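Local coordinates for UV damage endonuclease (Sulfolobus acidocaldarius, PDB 3TC3), which probably cuts DNA at ultraviolet-damaged sites during excision repair, using a manganese-binding TIM-barrel endonuclease fold, at residues R50-S55 and D98-I103; N129-E134 and S166-E171; M141-H146 and G157-H162; E231-A236 and V277-E282. One frame throughout, in Å; residues are numbered along the deposited sequence.

Contact 1: R50-S55 and D98-I103; sequences RVLKVS and DKLSHI
Leu52 and Lys99 meet at roughly a right angle: the CD1 methyl of the leucine lies 3.8 Å from CD of Lys99, so the lysine takes part through its aliphatic CB and CD, and its chain then bends at the last torsion (chi4 62°) and leads NZ away. The other leucine methyl works in two directions. Leu52 CD2 sits 4.1 Å from Leu100 CD2, the two leucines slanting past each other, and it also lies beside Lys99 CB. With CG anti to the carbonyl carbon (chi1 -65°), Leu52 turns both methyls across to Lys99 and Leu100 even though its CB does not point there.

One turn along helix 48-71 from Leu52, Ser55 CB meets Leu100 CD1 at 3.7 Å. The serine meets the leucine with carbon, while its hydroxyl turns back to its own helix: Ser55 OG donates to Val51 O over 2.7 Å, from above the carbonyl plane, while Ser55 N reaches the same oxygen from the opposite face. The bond from OG gives this hydroxyl, in a buried residue beside Leu100, its acceptor.

Leu100 stands at the break between helices 96-99 and 101-113, just ahead of the second. Its side chain continues onto Ser56 and Leu59, so that the break is packed against helix 48-71, in the outer helical layer on either side, in the chain, of barrel strand 76-78.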
loop_
_atom_site.group_PDB
_atom_site.type_symbol
_atom_site.label_atom_id
_atom_site.label_comp_id
_atom_site.label_asym_id
_atom_site.label_seq_id
_atom_site.Cartn_x
_atom_site.Cartn_y
_atom_site.Cartn_z
ATOM N N ARG A 50 -17.518 15.713 -13.032
ATOM C CA ARG A 50 -17.687 14.562 -12.116
ATOM C C ARG A 50 -16.350 14.129 -11.460
ATOM O O ARG A 50 -16.329 13.784 -10.237
ATOM C CB ARG A 50 -18.288 13.389 -12.851
ATOM C CG ARG A 50 -18.591 12.173 -12.034
ATOM C CD ARG A 50 -20.039 11.780 -12.064
ATOM N NE ARG A 50 -20.149 10.341 -11.834
ATOM C CZ ARG A 50 -20.495 9.796 -10.670
ATOM N NH1 ARG A 50 -20.798 10.565 -9.638
ATOM N NH2 ARG A 50 -20.548 8.483 -10.542
ATOM N N VAL A 51 -15.270 14.122 -12.233
ATOM C CA VAL A 51 -13.972 13.781 -11.626
ATOM C C VAL A 51 -13.632 14.774 -10.532
ATOM O O VAL A 51 -13.206 14.357 -9.473
ATOM C CB VAL A 51 -12.851 13.743 -12.685
ATOM C CG1 VAL A 51 -11.419 13.768 -12.039
ATOM C CG2 VAL A 51 -13.046 12.518 -13.567
ATOM N N LEU A 52 -13.802 16.072 -10.756
ATOM C CA LEU A 52 -13.465 17.072 -9.741
ATOM C C LEU A 52 -14.378 16.943 -8.527
ATOM O O LEU A 52 -13.907 17.055 -7.414
ATOM C CB LEU A 52 -13.498 18.510 -10.342
ATOM C CG LEU A 52 -12.397 18.632 -11.398
ATOM C CD1 LEU A 52 -12.683 19.830 -12.390
ATOM C CD2 LEU A 52 -10.987 18.680 -10.784
ATOM N N LYS A 53 -15.655 16.653 -8.743
ATOM C CA LYS A 53 -16.591 16.500 -7.666
ATOM C C LYS A 53 -16.245 15.302 -6.812
ATOM O O LYS A 53 -16.271 15.434 -5.605
ATOM C CB LYS A 53 -18.001 16.340 -8.216
ATOM C CG LYS A 53 -19.108 16.323 -7.201
ATOM C CD LYS A 53 -20.400 16.520 -7.978
ATOM C CE LYS A 53 -21.354 15.387 -7.600
ATOM N NZ LYS A 53 -22.113 15.709 -6.354
ATOM N N VAL A 54 -15.956 14.157 -7.410
ATOM C CA VAL A 54 -15.701 12.982 -6.569
ATOM C C VAL A 54 -14.279 13.062 -5.996
ATOM O O VAL A 54 -14.101 12.681 -4.881
ATOM C CB VAL A 54 -15.984 11.696 -7.352
ATOM C CG1 VAL A 54 -15.619 10.413 -6.539
ATOM C CG2 VAL A 54 -17.439 11.678 -7.821
ATOM N N SER A 55 -13.308 13.616 -6.745
ATOM C CA SER A 55 -11.978 13.852 -6.148
ATOM C C SER A 55 -12.039 14.791 -4.937
ATOM O O SER A 55 -11.455 14.495 -3.899
ATOM C CB SER A 55 -11.007 14.386 -7.203
ATOM O OG SER A 55 -10.887 13.516 -8.350
ATOM N N ASP A 98 -3.458 20.978 -10.731
ATOM C CA ASP A 98 -3.737 22.400 -10.513
ATOM C C ASP A 98 -5.015 22.722 -9.851
ATOM O O ASP A 98 -5.050 23.520 -8.891
ATOM C CB ASP A 98 -3.722 23.152 -11.859
ATOM C CG ASP A 98 -2.333 23.304 -12.407
ATOM O OD1 ASP A 98 -1.368 22.958 -11.689
ATOM O OD2 ASP A 98 -2.199 23.752 -13.564
ATOM N N LYS A 99 -6.109 22.147 -10.329
ATOM C CA LYS A 99 -7.407 22.528 -9.828
ATOM C C LYS A 99 -7.632 22.239 -8.334
ATOM O O LYS A 99 -8.356 22.956 -7.642
ATOM C CB LYS A 99 -8.545 21.959 -10.694
ATOM C CG LYS A 99 -8.544 22.571 -12.145
ATOM C CD LYS A 99 -9.620 21.928 -13.052
ATOM C CE LYS A 99 -10.007 22.827 -14.267
ATOM N NZ LYS A 99 -8.858 23.097 -15.192
ATOM N N LEU A 100 -7.025 21.141 -7.848
ATOM C CA LEU A 100 -7.126 20.730 -6.451
ATOM C C LEU A 100 -5.822 20.956 -5.646
ATOM O O LEU A 100 -5.669 20.347 -4.570
ATOM C CB LEU A 100 -7.505 19.234 -6.369
ATOM C CG LEU A 100 -8.723 18.854 -7.194
ATOM C CD1 LEU A 100 -8.842 17.358 -7.252
ATOM C CD2 LEU A 100 -10.032 19.563 -6.874
ATOM N N SER A 101 -4.905 21.823 -6.128
ATOM C CA SER A 101 -3.577 22.005 -5.521
ATOM C C SER A 101 -3.747 22.394 -4.054
ATOM O O SER A 101 -2.952 22.006 -3.214
ATOM C CB SER A 101 -2.730 23.106 -6.212
ATOM O OG SER A 101 -3.521 24.270 -6.258
ATOM N N HIS A 102 -4.764 23.200 -3.764
ATOM C CA HIS A 102 -5.080 23.671 -2.409
ATOM C C HIS A 102 -5.211 22.569 -1.381
ATOM O O HIS A 102 -4.457 22.462 -0.391
ATOM C CB HIS A 102 -6.396 24.451 -2.491
ATOM C CG HIS A 102 -7.306 23.976 -3.621
ATOM N ND1 HIS A 102 -8.171 22.942 -3.479
ATOM C CD2 HIS A 102 -7.463 24.443 -4.925
ATOM C CE1 HIS A 102 -8.846 22.771 -4.620
ATOM N NE2 HIS A 102 -8.416 23.688 -5.505
ATOM N N ILE A 103 -6.240 21.742 -1.605
ATOM C CA ILE A 103 -6.590 20.647 -0.709
ATOM C C ILE A 103 -5.446 19.621 -0.706
ATOM O O ILE A 103 -5.149 19.076 0.347
ATOM C CB ILE A 103 -7.952 19.961 -1.087
ATOM C CG1 ILE A 103 -9.069 21.038 -1.297
ATOM C CG2 ILE A 103 -8.376 18.907 -0.001
ATOM C CD1 ILE A 103 -10.177 20.686 -2.344
#

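Contact 2: N129-E134 and S166-E171; sequences NSVREE and SMNGKE
The carboxamide of Asn168 meets Val131 through its nitrogen end, with ND2 3.8 Å from the CG1 methyl; the two side chains slant past one another in a van der Waals contact. The other flat group, the guanidinium of Arg132, takes a carboxylate at its edge: NE donates to Glu134 OE2 over 2.9 Å, nearly straight at 166°. That oxygen lies close to the guanidinium plane and is approached on its syn side, a salt bridge from the N-cap residue to the first turn of helix 133-153, which would limit the turning of the guanidinium.

Val131 CG1 also faces Met167 CB at 4.1 Å. These side chains run about perpendicular, and the methionine doubles back at chi2 and chi3, leaving its CB as the part that touches. Both loops follow C-terminal ends of barrel strands, 117-120 and 158-162, and lead into helices 133-153 and 170-181; in a TIM barrel this is the rim that carries the active site, although the contact itself lies away from the manganese. Each loop is shaped locally. Ser130 OG accepts from Arg132 N at 3.0 Å, an ST turn, while Ser166 to Gly169 form a type II turn closed by Gly169 N to Ser166 O. Between them Arg176 of helix 170-181 bonds to Asn129 O through NE and to Met167 O through NH1, and the side chains of Val131 and Asn168 both rest on it.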
loop_
_atom_site.group_PDB
_atom_site.type_symbol
_atom_site.label_atom_id
_atom_site.label_comp_id
_atom_site.label_asym_id
_atom_site.label_seq_id
_atom_site.Cartn_x
_atom_site.Cartn_y
_atom_site.Cartn_z
ATOM N N ASN A 129 5.790 -6.567 -14.888
ATOM C CA ASN A 129 6.611 -7.534 -15.637
ATOM C C ASN A 129 5.780 -8.299 -16.654
ATOM O O ASN A 129 6.123 -9.433 -17.108
ATOM C CB ASN A 129 7.246 -8.526 -14.667
ATOM C CG ASN A 129 6.247 -9.510 -14.117
ATOM O OD1 ASN A 129 5.030 -9.308 -14.190
ATOM N ND2 ASN A 129 6.765 -10.687 -13.690
ATOM N N SER A 130 4.653 -7.760 -17.092
ATOM C CA SER A 130 3.893 -8.469 -18.150
ATOM C C SER A 130 4.684 -8.703 -19.426
ATOM O O SER A 130 5.531 -7.894 -19.789
ATOM C CB SER A 130 2.684 -7.574 -18.576
ATOM O OG SER A 130 1.845 -8.289 -19.516
ATOM N N VAL A 131 4.394 -9.800 -20.099
ATOM C CA VAL A 131 4.972 -9.990 -21.445
ATOM C C VAL A 131 4.277 -9.162 -22.532
ATOM O O VAL A 131 4.775 -9.053 -23.663
ATOM C CB VAL A 131 4.951 -11.494 -21.869
ATOM C CG1 VAL A 131 5.698 -12.413 -20.887
ATOM C CG2 VAL A 131 3.548 -12.024 -22.023
ATOM N N ARG A 132 3.158 -8.530 -22.190
ATOM C CA ARG A 132 2.374 -7.780 -23.148
ATOM C C ARG A 132 2.730 -6.316 -23.039
ATOM O O ARG A 132 2.493 -5.659 -21.976
ATOM C CB ARG A 132 0.907 -7.963 -22.854
ATOM C CG ARG A 132 0.519 -9.384 -22.912
ATOM C CD ARG A 132 -0.993 -9.620 -22.731
ATOM N NE ARG A 132 -1.806 -9.173 -23.866
ATOM C CZ ARG A 132 -2.215 -9.978 -24.856
ATOM N NH1 ARG A 132 -1.824 -11.272 -24.873
ATOM N NH2 ARG A 132 -2.996 -9.518 -25.834
ATOM N N GLU A 133 3.250 -5.759 -24.134
ATOM C CA GLU A 133 3.694 -4.359 -24.082
ATOM C C GLU A 133 2.595 -3.390 -23.652
ATOM O O GLU A 133 2.881 -2.414 -22.951
ATOM C CB GLU A 133 4.199 -3.955 -25.463
ATOM C CG GLU A 133 4.834 -2.573 -25.493
ATOM C CD GLU A 133 5.541 -2.356 -26.837
ATOM O OE1 GLU A 133 5.128 -3.033 -27.828
ATOM O OE2 GLU A 133 6.520 -1.554 -26.895
ATOM N N GLU A 134 1.361 -3.612 -24.094
ATOM C CA GLU A 134 0.319 -2.660 -23.779
ATOM C C GLU A 134 -0.018 -2.761 -22.285
ATOM O O GLU A 134 -0.515 -1.797 -21.700
ATOM C CB GLU A 134 -0.895 -2.960 -24.656
ATOM C CG GLU A 134 -1.816 -4.029 -24.291
ATOM C CD GLU A 134 -1.379 -5.464 -24.698
ATOM O OE1 GLU A 134 -0.305 -5.621 -25.409
ATOM O OE2 GLU A 134 -2.229 -6.383 -24.279
ATOM N N SER A 166 3.777 -14.691 -13.848
ATOM C CA SER A 166 4.808 -15.723 -13.884
ATOM C C SER A 166 4.866 -16.381 -15.282
ATOM O O SER A 166 5.404 -17.493 -15.401
ATOM C CB SER A 166 4.582 -16.820 -12.812
ATOM O OG SER A 166 3.325 -17.391 -13.032
ATOM N N MET A 167 4.349 -15.713 -16.307
ATOM C CA MET A 167 4.435 -16.249 -17.701
ATOM C C MET A 167 5.889 -16.557 -18.080
ATOM O O MET A 167 6.769 -15.779 -17.789
ATOM C CB MET A 167 3.784 -15.300 -18.689
ATOM C CG MET A 167 2.246 -15.231 -18.531
ATOM S SD MET A 167 1.369 -16.768 -19.007
ATOM C CE MET A 167 1.784 -16.688 -20.752
ATOM N N ASN A 168 6.100 -17.694 -18.791
ATOM C CA ASN A 168 7.429 -18.182 -19.198
ATOM C C ASN A 168 8.283 -18.632 -18.014
ATOM O O ASN A 168 9.459 -18.888 -18.191
ATOM C CB ASN A 168 8.264 -17.200 -20.014
ATOM C CG ASN A 168 7.542 -16.638 -21.231
ATOM O OD1 ASN A 168 6.676 -17.289 -21.797
ATOM N ND2 ASN A 168 7.909 -15.409 -21.628
ATOM N N GLY A 169 7.675 -18.721 -16.831
ATOM C CA GLY A 169 8.334 -19.264 -15.646
ATOM C C GLY A 169 8.905 -18.161 -14.724
ATOM O O GLY A 169 9.057 -16.969 -15.126
ATOM N N LYS A 170 9.286 -18.590 -13.528
ATOM C CA LYS A 170 9.706 -17.638 -12.495
ATOM C C LYS A 170 10.947 -16.871 -12.824
ATOM O O LYS A 170 10.932 -15.651 -12.710
ATOM C CB LYS A 170 9.810 -18.302 -11.116
ATOM C CG LYS A 170 8.419 -18.521 -10.518
ATOM C CD LYS A 170 8.490 -19.245 -9.175
ATOM C CE LYS A 170 8.905 -18.289 -8.087
ATOM N NZ LYS A 170 9.116 -19.014 -6.789
ATOM N N GLU A 171 12.034 -17.520 -13.255
ATOM C CA GLU A 171 13.280 -16.774 -13.491
ATOM C C GLU A 171 13.140 -15.724 -14.596
ATOM O O GLU A 171 13.602 -14.602 -14.394
ATOM C CB GLU A 171 14.491 -17.735 -13.717
ATOM C CG GLU A 171 14.643 -18.194 -15.136
ATOM C CD GLU A 171 15.821 -19.183 -15.375
ATOM O OE1 GLU A 171 16.959 -18.697 -15.555
ATOM O OE2 GLU A 171 15.599 -20.428 -15.417
#

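Contact 3: M141-H146 and G157-H162; sequences MELKYH and GKIQIH
Apolar packing carries the whole of this helix-to-strand contact, and it centres on Ile159, which spreads two branches over helix 133-153. Its CG2 methyl meets Leu143 CD2 at 3.7 Å, the side chains slanting across each other. Its CD1 reaches the other way, to 3.7 Å from His146 CB; CG1 anti to the carbonyl carbon (chi1 -60°) sends that longer branch to the histidine and leaves CG2 for the leucine. Two residues along the strand, Ile161 brings CG2 to 4.0 Å from the same Leu143 CD2, now at about a right angle, so one leucine methyl bridges both isoleucines. Cutting Ile159 back to an alanine is likely to open a gap between helix and strand, taking from His146 CB its isoleucine contact and leaving Leu143 CD2 with Ile161 alone of the two.

Hydrogen bonds stay on their own side. His146 ND1 donates to Glu142 O over 2.8 Å, in the plane of its ring but above the carbonyl plane, and His146 N comes to that oxygen from the opposite face. NE2 is held by Ser81 OG, so both ring nitrogens are engaged and the imidazole is fixed in rotation.

The segments run nearly antiparallel, at 154° with their axes 10.0 Å apart, as expected in a beta-alpha-beta unit of a TIM barrel. Alternation along the strand separates the chemistry: Ile159 and Ile161 face the helix, whereas Gln160 points away from it and bonds through NE2 to the manganese ligands Glu195 and Asp251, a second-shell position consistent with helping to orient those carboxylates.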
loop_
_atom_site.group_PDB
_atom_site.type_symbol
_atom_site.label_atom_id
_atom_site.label_comp_id
_atom_site.label_asym_id
_atom_site.label_seq_id
_atom_site.Cartn_x
_atom_site.Cartn_y
_atom_site.Cartn_z
ATOM N N MET A 141 1.361 3.834 -16.589
ATOM C CA MET A 141 0.380 4.945 -16.470
ATOM C C MET A 141 -0.268 4.966 -15.094
ATOM O O MET A 141 -0.401 6.081 -14.494
ATOM C CB MET A 141 -0.674 4.977 -17.608
ATOM C CG MET A 141 -0.018 5.276 -18.913
ATOM S SD MET A 141 0.905 6.885 -19.074
ATOM C CE MET A 141 2.681 6.696 -18.338
ATOM N N GLU A 142 -0.664 3.777 -14.593
ATOM C CA GLU A 142 -1.288 3.755 -13.255
ATOM C C GLU A 142 -0.257 4.154 -12.176
ATOM O O GLU A 142 -0.569 4.887 -11.239
ATOM C CB GLU A 142 -1.901 2.378 -13.074
ATOM C CG GLU A 142 -2.694 2.225 -11.775
ATOM C CD GLU A 142 -3.896 3.129 -11.563
ATOM O OE1 GLU A 142 -4.307 3.945 -12.420
ATOM O OE2 GLU A 142 -4.492 2.951 -10.491
ATOM N N LEU A 143 0.960 3.624 -12.323
ATOM C CA LEU A 143 2.053 4.009 -11.382
ATOM C C LEU A 143 2.377 5.499 -11.435
ATOM O O LEU A 143 2.556 6.113 -10.341
ATOM C CB LEU A 143 3.321 3.158 -11.678
ATOM C CG LEU A 143 3.177 1.708 -11.264
ATOM C CD1 LEU A 143 4.368 0.929 -11.874
ATOM C CD2 LEU A 143 3.002 1.491 -9.766
ATOM N N LYS A 144 2.349 6.084 -12.642
ATOM C CA LYS A 144 2.600 7.531 -12.787
ATOM C C LYS A 144 1.514 8.347 -12.072
ATOM O O LYS A 144 1.816 9.303 -11.358
ATOM C CB LYS A 144 2.569 7.858 -14.280
ATOM C CG LYS A 144 2.650 9.342 -14.449
ATOM C CD LYS A 144 2.638 9.727 -15.925
ATOM C CE LYS A 144 2.929 11.259 -16.061
ATOM N NZ LYS A 144 1.835 12.050 -15.472
ATOM N N TYR A 145 0.230 7.903 -12.131
ATOM C CA TYR A 145 -0.788 8.613 -11.350
ATOM C C TYR A 145 -0.532 8.548 -9.837
ATOM O O TYR A 145 -0.728 9.553 -9.136
ATOM C CB TYR A 145 -2.203 7.992 -11.685
ATOM C CG TYR A 145 -3.225 8.046 -10.557
ATOM C CD1 TYR A 145 -3.560 9.243 -9.911
ATOM C CD2 TYR A 145 -3.847 6.832 -10.113
ATOM C CE1 TYR A 145 -4.459 9.280 -8.814
ATOM C CE2 TYR A 145 -4.767 6.882 -9.097
ATOM C CZ TYR A 145 -5.061 8.112 -8.454
ATOM O OH TYR A 145 -5.908 8.171 -7.391
ATOM N N HIS A 146 -0.088 7.390 -9.363
ATOM C CA HIS A 146 0.200 7.295 -7.928
ATOM C C HIS A 146 1.328 8.217 -7.497
ATOM O O HIS A 146 1.206 8.879 -6.491
ATOM C CB HIS A 146 0.522 5.825 -7.561
ATOM C CG HIS A 146 -0.732 4.935 -7.518
ATOM N ND1 HIS A 146 -1.469 4.592 -8.645
ATOM C CD2 HIS A 146 -1.425 4.425 -6.415
ATOM C CE1 HIS A 146 -2.563 3.853 -8.231
ATOM N NE2 HIS A 146 -2.510 3.745 -6.902
ATOM N N GLY A 157 6.292 8.810 0.660
ATOM C CA GLY A 157 5.314 7.700 0.588
ATOM C C GLY A 157 5.888 6.589 -0.247
ATOM O O GLY A 157 6.866 6.772 -0.979
ATOM N N LYS A 158 5.290 5.446 -0.109
ATOM C CA LYS A 158 5.648 4.253 -0.918
ATOM C C LYS A 158 4.503 3.781 -1.777
ATOM O O LYS A 158 3.354 3.785 -1.325
ATOM C CB LYS A 158 6.110 3.102 -0.012
ATOM C CG LYS A 158 7.427 3.457 0.819
ATOM C CD LYS A 158 8.581 3.772 -0.034
ATOM C CE LYS A 158 9.862 3.917 0.864
ATOM N NZ LYS A 158 10.892 4.479 -0.014
ATOM N N ILE A 159 4.840 3.197 -2.919
ATOM C CA ILE A 159 3.847 2.589 -3.828
ATOM C C ILE A 159 4.217 1.165 -3.867
ATOM O O ILE A 159 5.300 0.802 -4.381
ATOM C CB ILE A 159 3.938 3.233 -5.283
ATOM C CG1 ILE A 159 3.664 4.733 -5.194
ATOM C CG2 ILE A 159 2.947 2.507 -6.168
ATOM C CD1 ILE A 159 4.099 5.460 -6.559
ATOM N N GLN A 160 3.333 0.310 -3.342
ATOM C CA GLN A 160 3.663 -1.130 -3.190
ATOM C C GLN A 160 2.955 -1.894 -4.315
ATOM O O GLN A 160 1.696 -1.773 -4.590
ATOM C CB GLN A 160 3.205 -1.634 -1.809
ATOM C CG GLN A 160 1.813 -1.637 -1.553
ATOM C CD GLN A 160 1.627 -1.997 -0.060
ATOM O OE1 GLN A 160 1.628 -1.056 0.763
ATOM N NE2 GLN A 160 1.633 -3.324 0.300
ATOM N N ILE A 161 3.740 -2.803 -4.906
ATOM C CA ILE A 161 3.162 -3.706 -5.895
ATOM C C ILE A 161 3.633 -5.166 -5.727
ATOM O O ILE A 161 4.580 -5.372 -5.027
ATOM C CB ILE A 161 3.504 -3.300 -7.349
ATOM C CG1 ILE A 161 5.018 -3.309 -7.547
ATOM C CG2 ILE A 161 2.866 -1.908 -7.621
ATOM C CD1 ILE A 161 5.436 -3.083 -9.121
ATOM N N HIS A 162 2.846 -6.119 -6.268
ATOM C CA HIS A 162 3.355 -7.487 -6.394
ATOM C C HIS A 162 4.267 -7.571 -7.589
ATOM O O HIS A 162 4.359 -6.681 -8.482
ATOM C CB HIS A 162 2.154 -8.394 -6.564
ATOM C CG HIS A 162 1.398 -8.575 -5.313
ATOM N ND1 HIS A 162 0.074 -8.401 -5.237
ATOM C CD2 HIS A 162 1.831 -8.905 -4.029
ATOM C CE1 HIS A 162 -0.345 -8.679 -3.964
ATOM N NE2 HIS A 162 0.731 -8.978 -3.228
#

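Contact 4: E231-A236 and V277-E282; sequences ESLNDA and VNEVDE
Leu233 lays its CD2 methyl over the aliphatic stem of Glu279, 3.7 Å from CB and 3.9 Å from CG, the two side chains slanting across each other. The leucine reaches there because its chi1 of 166° swings CG to the side away from the backbone N, and the same methyl comes within 4.3 Å of Val280 CG2.

Beside it, Asn234 supplies the polar link. Its ND2 donates to Glu279 O over 3.2 Å, with an angle of 164° at the hydrogen; the acceptor lies near the amide plane, whereas the donor is tilted from the carbonyl plane. The amide and the glutamate carboxylate stand 68° apart. A leucine in place of Asn234 would probably leave Glu279 O without this donor and remove the hydrogen bond that joins the two segments.

Asn234 is placed in the first turn of helix 233-241, whose N-cap is Ser232: OG accepts from Asp235 N at 3.1 Å. Inward, Leu233 also touches Phe219 on strand 217-220, and Val280 touches Met22 on strand 22-27. Such packing of the start of one outer helix against the end region of another, helix 270-279, with apolar residues turned to the strands beneath, belongs to the helical shell of a TIM barrel.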
loop_
_atom_site.group_PDB
_atom_site.type_symbol
_atom_site.label_atom_id
_atom_site.label_comp_id
_atom_site.label_asym_id
_atom_site.label_seq_id
_atom_site.Cartn_x
_atom_site.Cartn_y
_atom_site.Cartn_z
ATOM N N GLU A 231 11.538 -20.067 6.189
ATOM C CA GLU A 231 11.983 -19.025 7.103
ATOM C C GLU A 231 10.994 -18.759 8.196
ATOM O O GLU A 231 9.798 -18.590 7.942
ATOM C CB GLU A 231 12.240 -17.700 6.366
ATOM C CG GLU A 231 12.983 -17.844 5.047
ATOM C CD GLU A 231 12.087 -17.931 3.801
ATOM O OE1 GLU A 231 10.959 -18.551 3.836
ATOM O OE2 GLU A 231 12.577 -17.470 2.750
ATOM N N SER A 232 11.464 -18.675 9.447
ATOM C CA SER A 232 10.629 -18.131 10.502
ATOM C C SER A 232 10.243 -16.664 10.259
ATOM O O SER A 232 10.903 -15.955 9.416
ATOM C CB SER A 232 11.352 -18.218 11.866
ATOM O OG SER A 232 12.555 -17.429 11.819
ATOM N N LEU A 233 9.215 -16.214 10.977
ATOM C CA LEU A 233 8.764 -14.819 10.993
ATOM C C LEU A 233 9.960 -13.965 11.285
ATOM O O LEU A 233 10.241 -13.035 10.552
ATOM C CB LEU A 233 7.672 -14.628 12.065
ATOM C CG LEU A 233 7.319 -13.215 12.439
ATOM C CD1 LEU A 233 6.671 -12.694 11.150
ATOM C CD2 LEU A 233 6.380 -13.041 13.708
ATOM N N ASN A 234 10.736 -14.317 12.321
ATOM C CA ASN A 234 11.840 -13.439 12.667
ATOM C C ASN A 234 12.936 -13.361 11.651
ATOM O O ASN A 234 13.464 -12.265 11.437
ATOM C CB ASN A 234 12.452 -13.769 14.036
ATOM C CG ASN A 234 11.854 -12.912 15.106
ATOM O OD1 ASN A 234 11.023 -13.385 15.850
ATOM N ND2 ASN A 234 12.165 -11.601 15.094
ATOM N N ASP A 235 13.285 -14.482 11.023
ATOM C CA ASP A 235 14.357 -14.500 10.055
ATOM C C ASP A 235 13.890 -13.739 8.790
ATOM O O ASP A 235 14.661 -12.980 8.194
ATOM C CB ASP A 235 14.741 -15.929 9.711
ATOM C CG ASP A 235 15.577 -16.597 10.834
ATOM O OD1 ASP A 235 15.956 -15.843 11.757
ATOM O OD2 ASP A 235 15.797 -17.840 10.773
ATOM N N ALA A 236 12.629 -13.912 8.406
ATOM C CA ALA A 236 12.183 -13.256 7.200
ATOM C C ALA A 236 12.120 -11.801 7.439
ATOM O O ALA A 236 12.572 -11.002 6.577
ATOM C CB ALA A 236 10.812 -13.821 6.749
ATOM N N VAL A 277 3.275 -9.279 17.467
ATOM C CA VAL A 277 4.048 -8.082 17.834
ATOM C C VAL A 277 5.120 -8.456 18.889
ATOM O O VAL A 277 6.067 -7.693 19.032
ATOM C CB VAL A 277 3.214 -6.933 18.383
ATOM C CG1 VAL A 277 2.323 -6.315 17.286
ATOM C CG2 VAL A 277 2.423 -7.341 19.514
ATOM N N ASN A 278 4.868 -9.513 19.668
ATOM C CA ASN A 278 5.825 -9.791 20.749
ATOM C C ASN A 278 7.153 -10.233 20.116
ATOM O O ASN A 278 8.184 -10.209 20.801
ATOM C CB ASN A 278 5.244 -10.730 21.870
ATOM C CG ASN A 278 4.378 -9.965 22.905
ATOM O OD1 ASN A 278 4.883 -9.087 23.602
ATOM N ND2 ASN A 278 3.062 -10.283 22.983
ATOM N N GLU A 279 7.131 -10.576 18.839
ATOM C CA GLU A 279 8.276 -11.019 18.044
ATOM C C GLU A 279 9.025 -9.866 17.347
ATOM O O GLU A 279 10.194 -9.977 17.008
ATOM C CB GLU A 279 7.794 -12.023 16.975
ATOM C CG GLU A 279 7.193 -13.295 17.514
ATOM C CD GLU A 279 8.230 -14.138 18.230
ATOM O OE1 GLU A 279 9.344 -14.262 17.685
ATOM O OE2 GLU A 279 7.945 -14.643 19.339
ATOM N N VAL A 280 8.353 -8.736 17.188
ATOM C CA VAL A 280 8.767 -7.716 16.231
ATOM C C VAL A 280 8.909 -6.312 16.910
ATOM O O VAL A 280 8.249 -5.996 17.937
ATOM C CB VAL A 280 7.715 -7.752 15.045
ATOM C CG1 VAL A 280 7.858 -6.637 14.143
ATOM C CG2 VAL A 280 7.827 -9.069 14.282
ATOM N N ASP A 281 9.727 -5.425 16.349
ATOM C CA ASP A 281 9.712 -4.011 16.740
ATOM C C ASP A 281 10.281 -3.161 15.644
ATOM O O ASP A 281 10.807 -3.690 14.645
ATOM C CB ASP A 281 10.416 -3.728 18.102
ATOM C CG ASP A 281 9.929 -2.422 18.808
ATOM O OD1 ASP A 281 9.161 -1.555 18.283
ATOM O OD2 ASP A 281 10.304 -2.252 20.013
ATOM N N GLU A 282 10.074 -1.860 15.763
ATOM C CA GLU A 282 10.700 -0.924 14.850
ATOM C C GLU A 282 10.222 -1.182 13.406
ATOM O O GLU A 282 11.026 -1.379 12.483
ATOM C CB GLU A 282 12.264 -0.994 14.984
ATOM C CG GLU A 282 12.990 -0.161 13.977
ATOM C CD GLU A 282 13.254 1.273 14.423
ATOM O OE1 GLU A 282 13.924 1.479 15.473
ATOM O OE2 GLU A 282 12.831 2.202 13.671
#

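In the fold
From the N terminus, contact 1 comes first: it closes the loop that runs from helix 48-71 through strand 76-78 to the broken helix at 98-103. After strand 117-120, contact 2 opens at 129-134 and closes at 166-171, and contact 3 is nested inside that loop, where helix 133-153 turns back into strand 158-162. Both therefore share this helix, contact 2 near its start at the barrel rim and contact 3 against the barrel wall. Contact 4 follows in series, spanning strand 249-252 to join two outer helices. None cross. Contacts 1 and 4 lie on opposite sides of the chain's centre, their centres about 41 Å apart.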